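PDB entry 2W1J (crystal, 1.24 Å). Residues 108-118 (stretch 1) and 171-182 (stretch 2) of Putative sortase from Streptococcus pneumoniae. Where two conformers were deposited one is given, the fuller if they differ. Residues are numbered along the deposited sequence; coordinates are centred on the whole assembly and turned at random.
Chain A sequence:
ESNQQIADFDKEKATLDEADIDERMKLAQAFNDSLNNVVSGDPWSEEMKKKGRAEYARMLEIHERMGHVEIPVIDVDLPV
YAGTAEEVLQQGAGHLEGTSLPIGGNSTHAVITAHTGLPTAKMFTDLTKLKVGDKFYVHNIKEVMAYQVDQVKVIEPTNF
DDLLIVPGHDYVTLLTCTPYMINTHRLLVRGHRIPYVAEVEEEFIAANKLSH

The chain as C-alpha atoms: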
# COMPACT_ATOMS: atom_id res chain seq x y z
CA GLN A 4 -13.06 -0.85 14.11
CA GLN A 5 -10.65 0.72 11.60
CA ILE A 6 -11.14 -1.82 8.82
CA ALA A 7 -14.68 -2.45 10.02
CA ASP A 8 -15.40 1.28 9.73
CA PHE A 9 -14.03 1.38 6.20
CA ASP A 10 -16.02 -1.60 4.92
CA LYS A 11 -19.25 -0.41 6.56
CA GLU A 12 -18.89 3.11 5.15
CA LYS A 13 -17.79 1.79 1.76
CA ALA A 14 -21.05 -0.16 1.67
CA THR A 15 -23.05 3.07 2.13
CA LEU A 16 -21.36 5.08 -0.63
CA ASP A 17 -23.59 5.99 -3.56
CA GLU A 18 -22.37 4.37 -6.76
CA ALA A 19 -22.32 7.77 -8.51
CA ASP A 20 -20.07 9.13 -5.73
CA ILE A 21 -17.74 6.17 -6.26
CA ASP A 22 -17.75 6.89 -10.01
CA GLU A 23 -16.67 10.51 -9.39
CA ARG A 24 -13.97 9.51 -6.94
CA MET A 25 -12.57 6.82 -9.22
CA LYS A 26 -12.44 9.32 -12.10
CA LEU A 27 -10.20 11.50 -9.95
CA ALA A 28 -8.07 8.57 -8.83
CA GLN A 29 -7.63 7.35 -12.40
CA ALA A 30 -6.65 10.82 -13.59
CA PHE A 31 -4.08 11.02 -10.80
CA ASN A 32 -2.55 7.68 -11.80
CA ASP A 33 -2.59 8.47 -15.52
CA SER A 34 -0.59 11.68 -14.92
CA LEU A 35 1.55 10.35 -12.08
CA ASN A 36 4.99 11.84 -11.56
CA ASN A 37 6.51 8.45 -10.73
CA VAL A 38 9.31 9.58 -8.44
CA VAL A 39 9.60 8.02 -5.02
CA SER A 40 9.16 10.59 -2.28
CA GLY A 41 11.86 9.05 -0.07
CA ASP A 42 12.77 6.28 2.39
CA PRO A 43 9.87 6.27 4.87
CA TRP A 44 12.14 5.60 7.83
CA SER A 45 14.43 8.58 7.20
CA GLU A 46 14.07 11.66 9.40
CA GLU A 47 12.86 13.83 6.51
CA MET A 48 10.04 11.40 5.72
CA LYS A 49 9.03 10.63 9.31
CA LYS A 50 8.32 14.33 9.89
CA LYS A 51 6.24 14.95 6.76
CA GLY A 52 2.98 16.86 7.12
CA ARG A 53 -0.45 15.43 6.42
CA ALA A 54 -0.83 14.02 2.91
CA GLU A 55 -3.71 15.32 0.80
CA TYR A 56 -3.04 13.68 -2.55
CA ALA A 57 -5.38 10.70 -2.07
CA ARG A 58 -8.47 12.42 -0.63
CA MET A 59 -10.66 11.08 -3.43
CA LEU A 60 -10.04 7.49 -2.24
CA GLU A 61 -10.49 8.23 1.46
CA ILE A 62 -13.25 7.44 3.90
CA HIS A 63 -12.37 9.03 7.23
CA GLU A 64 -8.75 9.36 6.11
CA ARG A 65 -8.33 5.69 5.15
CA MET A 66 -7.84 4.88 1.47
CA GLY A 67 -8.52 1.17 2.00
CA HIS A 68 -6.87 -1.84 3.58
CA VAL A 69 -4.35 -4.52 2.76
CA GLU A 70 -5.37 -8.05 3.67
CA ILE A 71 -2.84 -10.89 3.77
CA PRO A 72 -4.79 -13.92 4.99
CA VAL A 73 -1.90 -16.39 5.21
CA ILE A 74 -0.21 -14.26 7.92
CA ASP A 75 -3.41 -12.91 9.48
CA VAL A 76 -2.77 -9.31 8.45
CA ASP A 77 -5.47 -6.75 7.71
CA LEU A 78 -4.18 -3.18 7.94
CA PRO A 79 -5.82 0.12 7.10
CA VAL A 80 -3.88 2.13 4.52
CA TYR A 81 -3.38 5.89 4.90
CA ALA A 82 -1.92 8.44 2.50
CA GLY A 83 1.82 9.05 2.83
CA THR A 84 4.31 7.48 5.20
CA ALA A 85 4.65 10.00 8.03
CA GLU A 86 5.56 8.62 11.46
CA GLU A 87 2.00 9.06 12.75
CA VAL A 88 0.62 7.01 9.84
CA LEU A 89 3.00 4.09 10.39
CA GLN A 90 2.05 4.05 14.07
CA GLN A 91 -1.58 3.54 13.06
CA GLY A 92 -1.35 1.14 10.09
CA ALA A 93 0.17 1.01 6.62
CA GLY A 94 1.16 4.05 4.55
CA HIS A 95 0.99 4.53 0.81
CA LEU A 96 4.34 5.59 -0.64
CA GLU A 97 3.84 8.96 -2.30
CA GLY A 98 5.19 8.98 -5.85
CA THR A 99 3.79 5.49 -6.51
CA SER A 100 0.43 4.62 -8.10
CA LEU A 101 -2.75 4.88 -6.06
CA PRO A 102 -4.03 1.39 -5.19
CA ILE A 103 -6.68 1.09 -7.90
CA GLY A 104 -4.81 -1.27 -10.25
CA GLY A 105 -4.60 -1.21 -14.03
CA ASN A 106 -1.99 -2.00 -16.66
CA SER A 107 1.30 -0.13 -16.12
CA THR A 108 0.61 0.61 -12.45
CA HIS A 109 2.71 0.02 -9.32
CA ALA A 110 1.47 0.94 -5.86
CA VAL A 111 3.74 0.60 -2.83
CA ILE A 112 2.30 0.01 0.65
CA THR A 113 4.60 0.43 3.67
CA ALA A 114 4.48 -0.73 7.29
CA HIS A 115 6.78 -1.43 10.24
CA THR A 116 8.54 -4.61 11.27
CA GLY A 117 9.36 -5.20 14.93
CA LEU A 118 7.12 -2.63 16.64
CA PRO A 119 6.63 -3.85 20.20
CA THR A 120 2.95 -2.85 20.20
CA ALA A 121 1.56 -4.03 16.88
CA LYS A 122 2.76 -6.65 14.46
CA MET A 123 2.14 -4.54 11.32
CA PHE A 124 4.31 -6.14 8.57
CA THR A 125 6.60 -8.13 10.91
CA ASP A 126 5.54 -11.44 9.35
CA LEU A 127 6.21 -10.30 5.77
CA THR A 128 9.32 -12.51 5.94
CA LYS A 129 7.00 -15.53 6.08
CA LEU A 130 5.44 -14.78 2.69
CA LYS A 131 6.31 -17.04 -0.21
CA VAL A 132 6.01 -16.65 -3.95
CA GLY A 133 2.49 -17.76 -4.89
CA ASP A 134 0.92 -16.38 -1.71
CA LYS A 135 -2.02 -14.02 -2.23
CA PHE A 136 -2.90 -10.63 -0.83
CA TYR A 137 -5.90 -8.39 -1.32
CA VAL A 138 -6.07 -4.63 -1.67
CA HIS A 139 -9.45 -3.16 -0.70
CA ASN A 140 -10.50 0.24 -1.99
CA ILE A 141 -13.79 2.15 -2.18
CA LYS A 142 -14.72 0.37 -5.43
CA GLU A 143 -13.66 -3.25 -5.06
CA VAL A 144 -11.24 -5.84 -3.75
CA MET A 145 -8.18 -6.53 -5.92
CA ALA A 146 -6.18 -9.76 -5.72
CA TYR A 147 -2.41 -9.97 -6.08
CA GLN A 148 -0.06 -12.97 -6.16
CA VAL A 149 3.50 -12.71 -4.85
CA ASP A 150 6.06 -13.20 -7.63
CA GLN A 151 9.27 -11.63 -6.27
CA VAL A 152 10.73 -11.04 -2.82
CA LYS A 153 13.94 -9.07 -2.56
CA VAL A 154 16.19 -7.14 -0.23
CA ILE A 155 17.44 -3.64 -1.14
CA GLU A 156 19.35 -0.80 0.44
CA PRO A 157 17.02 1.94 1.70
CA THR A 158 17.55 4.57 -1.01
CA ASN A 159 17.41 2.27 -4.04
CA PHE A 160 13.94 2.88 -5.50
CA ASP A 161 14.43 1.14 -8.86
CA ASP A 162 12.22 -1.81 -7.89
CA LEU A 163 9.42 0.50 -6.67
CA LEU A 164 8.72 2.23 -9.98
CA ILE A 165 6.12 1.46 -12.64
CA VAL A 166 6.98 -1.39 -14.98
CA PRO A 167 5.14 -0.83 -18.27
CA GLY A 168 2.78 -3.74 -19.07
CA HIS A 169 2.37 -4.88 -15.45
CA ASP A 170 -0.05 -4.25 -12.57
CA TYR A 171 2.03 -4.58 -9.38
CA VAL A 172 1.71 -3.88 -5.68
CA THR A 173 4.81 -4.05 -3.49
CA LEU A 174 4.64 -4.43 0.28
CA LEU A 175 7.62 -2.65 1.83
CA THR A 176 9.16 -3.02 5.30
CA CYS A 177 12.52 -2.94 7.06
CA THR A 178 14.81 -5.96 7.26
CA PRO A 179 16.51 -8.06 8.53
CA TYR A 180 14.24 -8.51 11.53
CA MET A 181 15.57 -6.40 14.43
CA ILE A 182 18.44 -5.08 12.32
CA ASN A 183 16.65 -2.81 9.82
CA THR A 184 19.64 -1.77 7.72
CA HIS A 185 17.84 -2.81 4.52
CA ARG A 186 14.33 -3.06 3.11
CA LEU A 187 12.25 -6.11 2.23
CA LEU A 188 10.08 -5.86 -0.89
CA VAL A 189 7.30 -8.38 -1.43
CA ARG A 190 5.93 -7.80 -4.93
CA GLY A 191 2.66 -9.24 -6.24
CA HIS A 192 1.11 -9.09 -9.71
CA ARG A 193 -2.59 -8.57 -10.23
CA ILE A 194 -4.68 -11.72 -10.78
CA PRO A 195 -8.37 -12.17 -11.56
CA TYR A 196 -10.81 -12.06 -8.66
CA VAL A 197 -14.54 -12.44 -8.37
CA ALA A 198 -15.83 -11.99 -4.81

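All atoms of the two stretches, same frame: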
# COMPACT_ATOMS: atom_id res chain seq x y z
N THR A 108 0.78 -0.03 -13.75
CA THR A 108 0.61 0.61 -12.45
C THR A 108 1.44 -0.12 -11.40
O THR A 108 1.66 -1.32 -11.51
CB THR A 108 -0.87 0.65 -12.01
OG1 THR A 108 -1.30 -0.66 -11.67
CG2 THR A 108 -1.76 1.16 -13.13
N HIS A 109 1.92 0.63 -10.41
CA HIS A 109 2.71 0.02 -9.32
C HIS A 109 2.52 0.85 -8.06
O HIS A 109 3.08 1.94 -7.92
CB HIS A 109 4.19 -0.08 -9.68
CG HIS A 109 4.99 -0.93 -8.75
ND1 HIS A 109 6.32 -1.21 -8.97
CD2 HIS A 109 4.66 -1.59 -7.61
CE1 HIS A 109 6.78 -1.98 -8.00
NE2 HIS A 109 5.79 -2.24 -7.17
N ALA A 110 1.71 0.32 -7.15
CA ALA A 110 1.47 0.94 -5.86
C ALA A 110 2.36 0.29 -4.82
O ALA A 110 2.55 -0.92 -4.83
CB ALA A 110 0.00 0.77 -5.46
N VAL A 111 2.89 1.11 -3.90
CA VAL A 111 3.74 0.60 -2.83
C VAL A 111 3.10 0.94 -1.49
O VAL A 111 2.70 2.08 -1.25
CB VAL A 111 5.17 1.14 -2.93
CG1 VAL A 111 6.03 0.62 -1.78
CG2 VAL A 111 5.79 0.76 -4.28
N ILE A 112 2.96 -0.08 -0.65
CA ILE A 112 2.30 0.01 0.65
C ILE A 112 3.32 -0.38 1.71
O ILE A 112 3.95 -1.44 1.60
CB ILE A 112 1.05 -0.89 0.72
CG1 ILE A 112 0.03 -0.50 -0.36
CG2 ILE A 112 0.42 -0.84 2.12
CD1 ILE A 112 -1.18 -1.40 -0.41
N THR A 113 3.49 0.48 2.71
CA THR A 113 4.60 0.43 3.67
C THR A 113 4.09 0.18 5.09
O THR A 113 3.08 0.76 5.48
CB THR A 113 5.26 1.82 3.70
OG1 THR A 113 5.50 2.27 2.36
CG2 THR A 113 6.55 1.80 4.50
N ALA A 114 4.80 -0.63 5.87
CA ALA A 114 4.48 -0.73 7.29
C ALA A 114 5.69 -1.25 8.07
O ALA A 114 6.63 -1.79 7.48
CB ALA A 114 3.26 -1.63 7.52
N HIS A 115 5.65 -1.08 9.38
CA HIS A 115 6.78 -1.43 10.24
C HIS A 115 6.99 -2.93 10.38
O HIS A 115 6.06 -3.73 10.22
CB HIS A 115 6.58 -0.87 11.64
CG HIS A 115 6.77 0.61 11.75
ND1 HIS A 115 7.86 1.27 11.22
CD2 HIS A 115 6.04 1.56 12.38
CE1 HIS A 115 7.78 2.56 11.50
NE2 HIS A 115 6.69 2.76 12.22
N THR A 116 8.22 -3.29 10.73
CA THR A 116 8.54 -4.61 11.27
C THR A 116 9.15 -4.41 12.65
O THR A 116 9.99 -3.52 12.85
CB THR A 116 9.54 -5.39 10.38
OG1 THR A 116 8.87 -5.96 9.24
CG2 THR A 116 10.20 -6.50 11.15
N GLY A 117 8.72 -5.20 13.63
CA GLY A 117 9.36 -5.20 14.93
C GLY A 117 8.86 -4.17 15.93
O GLY A 117 9.49 -3.98 16.97
N LEU A 118 7.75 -3.51 15.64
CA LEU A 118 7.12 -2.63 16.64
C LEU A 118 6.68 -3.46 17.82
O LEU A 118 6.06 -4.51 17.65
CB LEU A 118 5.87 -1.98 16.06
CG LEU A 118 6.05 -0.80 15.12
CD1 LEU A 118 4.69 -0.16 14.91
CD2 LEU A 118 7.02 0.20 15.72
N TYR A 171 1.29 -4.10 -10.55
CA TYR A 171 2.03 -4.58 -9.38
C TYR A 171 1.64 -3.83 -8.12
O TYR A 171 1.34 -2.63 -8.15
CB TYR A 171 3.53 -4.35 -9.59
CG TYR A 171 4.26 -5.28 -10.53
CD1 TYR A 171 4.13 -6.66 -10.44
CD2 TYR A 171 5.17 -4.77 -11.46
CE1 TYR A 171 4.86 -7.51 -11.28
CE2 TYR A 171 5.90 -5.60 -12.30
CZ TYR A 171 5.74 -6.97 -12.20
OH TYR A 171 6.47 -7.79 -13.04
N VAL A 172 1.68 -4.53 -6.99
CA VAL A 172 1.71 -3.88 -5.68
C VAL A 172 2.90 -4.48 -4.93
O VAL A 172 3.07 -5.70 -4.91
CB VAL A 172 0.40 -4.11 -4.88
CG1 VAL A 172 0.56 -3.67 -3.43
CG2 VAL A 172 -0.75 -3.37 -5.54
N THR A 173 3.72 -3.61 -4.35
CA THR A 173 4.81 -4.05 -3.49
C THR A 173 4.52 -3.65 -2.05
O THR A 173 4.12 -2.52 -1.76
CB THR A 173 6.16 -3.47 -3.95
OG1 THR A 173 6.47 -4.01 -5.25
CG2 THR A 173 7.30 -3.78 -2.97
N LEU A 174 4.71 -4.62 -1.16
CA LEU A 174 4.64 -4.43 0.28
C LEU A 174 6.07 -4.24 0.78
O LEU A 174 6.95 -5.07 0.51
CB LEU A 174 3.95 -5.62 0.93
CG LEU A 174 2.64 -6.05 0.26
CD1 LEU A 174 2.07 -7.26 0.99
CD2 LEU A 174 1.64 -4.92 0.26
N LEU A 175 6.29 -3.13 1.47
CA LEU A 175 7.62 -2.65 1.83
C LEU A 175 7.77 -2.57 3.35
O LEU A 175 6.94 -1.97 4.02
CB LEU A 175 7.80 -1.25 1.23
CG LEU A 175 9.02 -0.42 1.63
CD1 LEU A 175 10.29 -1.12 1.18
CD2 LEU A 175 8.95 0.99 1.05
N THR A 176 8.85 -3.16 3.88
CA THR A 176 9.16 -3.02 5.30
C THR A 176 10.67 -3.02 5.51
O THR A 176 11.43 -3.13 4.55
CB THR A 176 8.44 -4.10 6.13
OG1 THR A 176 8.48 -3.75 7.51
CG2 THR A 176 9.05 -5.48 5.92
N CYS A 177 11.09 -2.89 6.76
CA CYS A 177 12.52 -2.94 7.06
C CYS A 177 12.98 -4.37 7.33
O CYS A 177 12.19 -5.22 7.74
CB CYS A 177 12.85 -2.06 8.27
SG CYS A 177 12.60 -0.31 7.94
N THR A 178 14.26 -4.62 7.10
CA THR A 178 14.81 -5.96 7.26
C THR A 178 16.33 -5.84 7.36
O THR A 178 16.88 -4.79 7.04
CB THR A 178 14.38 -6.83 6.05
OG1 THR A 178 14.23 -8.20 6.45
CG2 THR A 178 15.35 -6.71 4.88
N PRO A 179 17.03 -6.88 7.85
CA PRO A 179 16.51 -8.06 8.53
C PRO A 179 15.76 -7.70 9.80
O PRO A 179 15.94 -6.60 10.34
CB PRO A 179 17.78 -8.85 8.90
CG PRO A 179 18.84 -8.34 7.95
CD PRO A 179 18.50 -6.90 7.74
N TYR A 180 14.96 -8.64 10.28
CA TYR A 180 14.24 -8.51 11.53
C TYR A 180 15.19 -8.02 12.63
O TYR A 180 16.24 -8.63 12.88
CB TYR A 180 13.64 -9.88 11.86
CG TYR A 180 12.96 -10.01 13.20
CD1 TYR A 180 11.74 -9.38 13.45
CD2 TYR A 180 13.53 -10.77 14.22
CE1 TYR A 180 11.11 -9.50 14.69
CE2 TYR A 180 12.90 -10.90 15.46
CZ TYR A 180 11.70 -10.26 15.69
OH TYR A 180 11.08 -10.39 16.91
N MET A 181 14.82 -6.92 13.28
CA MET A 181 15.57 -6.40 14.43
C MET A 181 16.98 -5.95 14.08
O MET A 181 17.84 -5.83 14.96
CB MET A 181 15.55 -7.37 15.60
CG MET A 181 14.14 -7.60 16.10
SD MET A 181 13.36 -6.13 16.80
CE MET A 181 11.73 -6.77 17.15
N ILE A 182 17.18 -5.64 12.80
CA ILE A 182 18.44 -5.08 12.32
C ILE A 182 18.15 -3.83 11.49
O ILE A 182 18.70 -2.76 11.76
CB ILE A 182 19.25 -6.12 11.52
CG1 ILE A 182 19.56 -7.34 12.41
CG2 ILE A 182 20.51 -5.49 10.92
CD1 ILE A 182 20.66 -7.13 13.41
O HOH W 1 -0.90 -1.28 -9.06
O HOH W 2 12.72 -5.20 12.57

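The two stretches form neighbouring parallel strands of a β-sheet, joined by a regular backbone ladder that gives way, past Ala 114, to contacts made largely by side chains and a water. The strands run at 30° to each other, and residues 109 to 113 pair in order with 171 to 175. As expected for a parallel pair, alternate residues of each strand supply both bonds to the partner. Tyr 171 N donates to Thr 108 O (3.0 Å), and Tyr 171 O accepts from Ala 110 N (3.1 Å). The pattern repeats as Thr 173 N reaches Ala 110 O (3.0 Å), Ile 112 N reaches Thr 173 O (2.9 Å), Leu 175 N reaches Ile 112 O (2.9 Å) and Ala 114 N reaches Leu 175 O (3.1 Å). CA-H...O contacts fill in between these rungs, the shortest including His 109 CA to Tyr 171 O at 3.2 Å.

Side chains divide between the two faces of the sheet. On the face of His 109, Val 111 and Thr 113, the imidazole of His 109 leans toward the neighbouring strand, and its NE2 forms a 2.7 Å hydrogen bond with Thr 173 OG1, which sits at the ring edge near the ring plane. Either atom could be the donor. Tyr 171 CB packs over a face of the same imidazole, 3.8 Å from its centroid, while the tyrosine ring turns its edge toward that face, with the planes at 59°. Farther along, Val 111 CG1 meets Leu 175 CB at 4.0 Å. The face bearing Ala 110 and Ile 112 is purely apolar in its cross-strand packing: Ile 112 CD1 lies 4.2 Å from Val 172 CG1, and Ile 112 CB lies 4.1 Å from Leu 174 CD2.

At the far end of the ladder, Thr 176 OG1 takes over from the backbone amides, donating to Ala 114 O at 2.7 Å. Thr 116 points its CB toward stretch 2, bringing its OG1 within hydrogen-bonding distance of Thr 176 OG1 (2.8 Å), and its CG2 approaches the edge of the Tyr 180 ring, 4.0 Å from CD1. Gly 117 adopts a positive phi of 87°, at which a CB would be jammed against the preceding carbonyl; Met 181 CE comes within 3.6 Å of Gly 117 O.

Water also links the stretches at both ends. One molecule donates to Thr 108 OG1 (2.7 Å) and Tyr 171 O (2.8 Å); another accepts from Met 181 N (2.8 Å) and donates weakly to Thr 116 O (3.2 Å).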